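Local coordinates for decapping protein involved in mRNA degradation-Dcp1p (Saccharomyces cerevisiae, PDB 1Q67) that works with Dcp2 in the decapping complex that removes the 7-methylguanosine cap from mRNA, the step that precedes 5' to 3' decay of the transcript, at the interface of chains A and B. Residues are numbered along the deposited sequence; one frame, centred on the assembly and turned at random. Chains: chain A/B, Decapping protein involved in mRNA degradation-Dcp1p.

Contact 1: the interface of chains A and B. Residues chain A 47, 58; chain B 58, 62, 148.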
loop_
_atom_site.group_PDB
_atom_site.type_symbol
_atom_site.label_atom_id
_atom_site.label_comp_id
_atom_site.label_asym_id
_atom_site.label_seq_id
_atom_site.Cartn_x
_atom_site.Cartn_y
_atom_site.Cartn_z
ATOM N N TYR A 47 -5.583 -5.051 4.724
ATOM C CA TYR A 47 -6.708 -5.207 3.820
ATOM C C TYR A 47 -7.866 -5.843 4.578
ATOM O O TYR A 47 -7.680 -6.452 5.635
ATOM C CB TYR A 47 -6.348 -6.125 2.647
ATOM C CG TYR A 47 -5.302 -5.582 1.703
ATOM C CD1 TYR A 47 -3.944 -5.685 1.995
ATOM C CD2 TYR A 47 -5.677 -4.963 0.506
ATOM C CE1 TYR A 47 -2.976 -5.182 1.111
ATOM C CE2 TYR A 47 -4.725 -4.459 -0.378
ATOM C CZ TYR A 47 -3.380 -4.569 -0.072
ATOM O OH TYR A 47 -2.449 -4.064 -0.945
ATOM N N LYS A 58 -8.555 -2.430 0.226
ATOM C CA LYS A 58 -7.372 -1.886 0.877
ATOM C C LYS A 58 -7.812 -0.913 1.968
ATOM O O LYS A 58 -8.618 -0.026 1.716
ATOM C CB LYS A 58 -6.489 -1.158 -0.149
ATOM C CG LYS A 58 -5.379 -0.304 0.458
ATOM C CD LYS A 58 -4.489 -1.108 1.404
ATOM C CE LYS A 58 -3.482 -0.202 2.113
ATOM N NZ LYS A 58 -2.973 -0.773 3.393
ATOM N N LYS B 58 -3.618 8.404 2.575
ATOM C CA LYS B 58 -3.292 7.144 1.923
ATOM C C LYS B 58 -4.329 6.851 0.850
ATOM O O LYS B 58 -5.533 6.919 1.109
ATOM C CB LYS B 58 -3.276 6.012 2.959
ATOM C CG LYS B 58 -3.178 4.609 2.377
ATOM C CD LYS B 58 -1.963 4.437 1.471
ATOM C CE LYS B 58 -2.022 3.080 0.774
ATOM N NZ LYS B 58 -1.242 3.007 -0.491
ATOM N N GLN B 62 -1.272 0.280 -4.248
ATOM C CA GLN B 62 0.018 -0.259 -3.798
ATOM C C GLN B 62 0.287 -1.456 -4.694
ATOM O O GLN B 62 -0.623 -2.230 -4.985
ATOM C CB GLN B 62 -0.031 -0.805 -2.366
ATOM C CG GLN B 62 -0.874 -0.046 -1.382
ATOM C CD GLN B 62 -2.337 -0.059 -1.739
ATOM O OE1 GLN B 62 -2.856 -1.042 -2.273
ATOM N NE2 GLN B 62 -3.016 1.029 -1.439
ATOM N N ILE B 148 -2.861 -7.036 -4.798
ATOM C CA ILE B 148 -3.910 -7.704 -4.038
ATOM C C ILE B 148 -5.306 -7.586 -4.644
ATOM O O ILE B 148 -6.194 -8.368 -4.308
ATOM C CB ILE B 148 -3.912 -7.191 -2.581
ATOM C CG1 ILE B 148 -2.475 -7.181 -2.046
ATOM C CG2 ILE B 148 -4.771 -8.092 -1.704
ATOM C CD1 ILE B 148 -1.743 -8.520 -2.172
HETATM O O HOH W 1 -2.521 -4.295 -3.680
#
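Both faces of the A:Tyr47 ring are taken: B:Ile148 lies over one and A:Lys58, from the tyrosine's own chain, over the other. B:Ile148 CG2 makes a CH-pi contact, 4.0 Å from the A:Tyr47 ring centroid, while CD of A:Lys58 sits 3.8 Å from the ring plane on the opposite face, also toward the rim. The phenol is thus sandwiched between aliphatic groups of the two chains. The other branch of the isoleucine, CG1, reaches forward to the phenol end and comes within 3.4 Å of A:Tyr47 CZ. Its chi1 of -47° puts CG1 beside the backbone N and CG2 opposite that N, which lays both branches on one face, CG1 against the hydroxyl end and CG2 nearer the CD2/CE2 rim.

The B:Gln62 amide is turned almost square to the phenol, with planes 85° apart, and the two side chains run antiparallel past one another. Its NE2 end lies against the methylene chain of A:Lys58, a packing contact. Beyond it A:Lys58 and B:Lys58 cross nearly perpendicularly near the two-fold axis, CE to CE, their terminal NZ groups pointing apart. The interface may be one of crystal packing.

A water joins the chains: it lies 2.7 Å from the A:Tyr47 hydroxyl OH, 3.0 Å from the backbone N of B:Ile148 and 3.1 Å from the carbonyl O of B:Gln62.

Contact 2: the interface of chains A and B. Residues chain A 43, 147; chain B 189, 204, 206.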
loop_
_atom_site.group_PDB
_atom_site.type_symbol
_atom_site.label_atom_id
_atom_site.label_comp_id
_atom_site.label_asym_id
_atom_site.label_seq_id
_atom_site.Cartn_x
_atom_site.Cartn_y
_atom_site.Cartn_z
ATOM N N HIS A 43 7.285 -2.934 7.800
ATOM C CA HIS A 43 6.301 -2.632 6.775
ATOM C C HIS A 43 5.258 -3.715 6.580
ATOM O O HIS A 43 5.568 -4.818 6.136
ATOM C CB HIS A 43 7.018 -2.369 5.449
ATOM C CG HIS A 43 8.213 -1.476 5.579
ATOM N ND1 HIS A 43 8.115 -0.146 5.927
ATOM C CD2 HIS A 43 9.536 -1.737 5.457
ATOM C CE1 HIS A 43 9.325 0.375 6.017
ATOM N NE2 HIS A 43 10.207 -0.570 5.737
ATOM N N ARG A 147 3.261 4.915 9.259
ATOM C CA ARG A 147 4.539 5.612 9.279
ATOM C C ARG A 147 4.439 7.047 8.792
ATOM O O ARG A 147 5.167 7.919 9.260
ATOM C CB ARG A 147 5.556 4.891 8.396
ATOM C CG ARG A 147 6.207 3.667 9.001
ATOM C CD ARG A 147 7.255 3.140 8.041
ATOM N NE ARG A 147 7.965 1.967 8.541
ATOM C CZ ARG A 147 8.745 1.964 9.616
ATOM N NH1 ARG A 147 8.915 3.077 10.316
ATOM N NH2 ARG A 147 9.369 0.851 9.978
ATOM N N GLU B 189 11.802 9.060 3.078
ATOM C CA GLU B 189 11.421 7.781 2.481
ATOM C C GLU B 189 10.506 7.887 1.261
ATOM O O GLU B 189 10.301 6.905 0.549
ATOM C CB GLU B 189 10.735 6.908 3.537
ATOM C CG GLU B 189 11.504 6.777 4.844
ATOM C CD GLU B 189 10.648 6.214 5.964
ATOM O OE1 GLU B 189 10.216 5.043 5.858
ATOM O OE2 GLU B 189 10.397 6.947 6.951
ATOM N N TRP B 204 5.790 5.713 -1.556
ATOM C CA TRP B 204 6.711 5.001 -0.672
ATOM C C TRP B 204 7.187 3.787 -1.452
ATOM O O TRP B 204 6.380 2.983 -1.914
ATOM C CB TRP B 204 6.020 4.525 0.614
ATOM C CG TRP B 204 6.960 3.761 1.512
ATOM C CD1 TRP B 204 7.911 4.289 2.335
ATOM C CD2 TRP B 204 7.120 2.334 1.580
ATOM N NE1 TRP B 204 8.658 3.285 2.905
ATOM C CE2 TRP B 204 8.191 2.074 2.462
ATOM C CE3 TRP B 204 6.457 1.249 0.986
ATOM C CZ2 TRP B 204 8.627 0.770 2.759
ATOM C CZ3 TRP B 204 6.890 -0.056 1.285
ATOM C CH2 TRP B 204 7.962 -0.279 2.165
ATOM N N HIS B 206 9.550 0.361 -1.368
ATOM C CA HIS B 206 10.249 -0.579 -0.503
ATOM C C HIS B 206 11.733 -0.742 -0.827
ATOM O O HIS B 206 12.565 -0.679 0.072
ATOM C CB HIS B 206 9.569 -1.946 -0.537
ATOM C CG HIS B 206 10.099 -2.894 0.492
ATOM N ND1 HIS B 206 9.871 -2.727 1.842
ATOM C CD2 HIS B 206 10.911 -3.970 0.377
ATOM C CE1 HIS B 206 10.525 -3.657 2.514
ATOM N NE2 HIS B 206 11.165 -4.423 1.649
#
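A:His43 opens strand 43-50 with an extended backbone and meets B:Trp204, near the end of strand 200-205, whereas B:His206 has already turned to helical torsions just ahead of helix 208-223. The centre of the contact is an indole rim pressed into an imidazole face. CZ2 of B:Trp204 stands over the middle of the A:His43 ring, 3.3 Å from its ND1 and 3.4 Å from its CE1, and the neighbouring CH2 reaches CG. The two rings are tilted, about midway between parallel and perpendicular, so the six-membered part of the indole leads with its rim. With chi1 at 179° the tryptophan swings its ring opposite its backbone N and toward the partner chain.

B:His206 comes to the same face of A:His43, but at the rim. The rings stand edge-to-face, planes 86° apart, and CD2 of A:His43 lies in the plane of the B:His206 ring, 3.7 Å from its CE1. B:Trp204 CH2 also lies at that edge, so the two B-chain rings form a corner into which the A-chain imidazole fits. Putting an alanine at A:His43 would probably leave the B:Trp204 rim and the B:His206 edge without the flat surface they press on, opening a gap between the chains.

To one side, the extended A:Arg147 chain runs across B:Glu189 almost perpendicularly. A:Arg147 CD is 4.1 Å from the carboxylate oxygen OE1 of B:Glu189, and A:Arg147 NE stays 4.7 Å from that B:Glu189 OE1, so any attraction is probably long-range. For Dcp1 the site supplies an aromatic junction between two copies, though the structure alone does not show whether they pair this way in the cell. Dcp1 has an EVH1-type fold, a class that uses surface aromatic clusters to bind proline-rich peptides, so the tryptophan may serve such partners when this contact is absent.

The C-alpha centres of contact 1 and contact 2 are about 13 Å apart, so they form neighbouring patches of one interface. Strand 43-50 of chain A links them: its first residue serves contact 2 and A:Tyr47, four residues on, serves contact 1. Residues 147 and 148 link them in another way, since chain A uses the first in contact 2 and chain B the second in contact 1. Two-fold symmetry repeats both patches with the chains exchanged. The same surface strand and loop are used from both sides, which could help hold the pair in register, although the structure alone does not show this dimer in the cell.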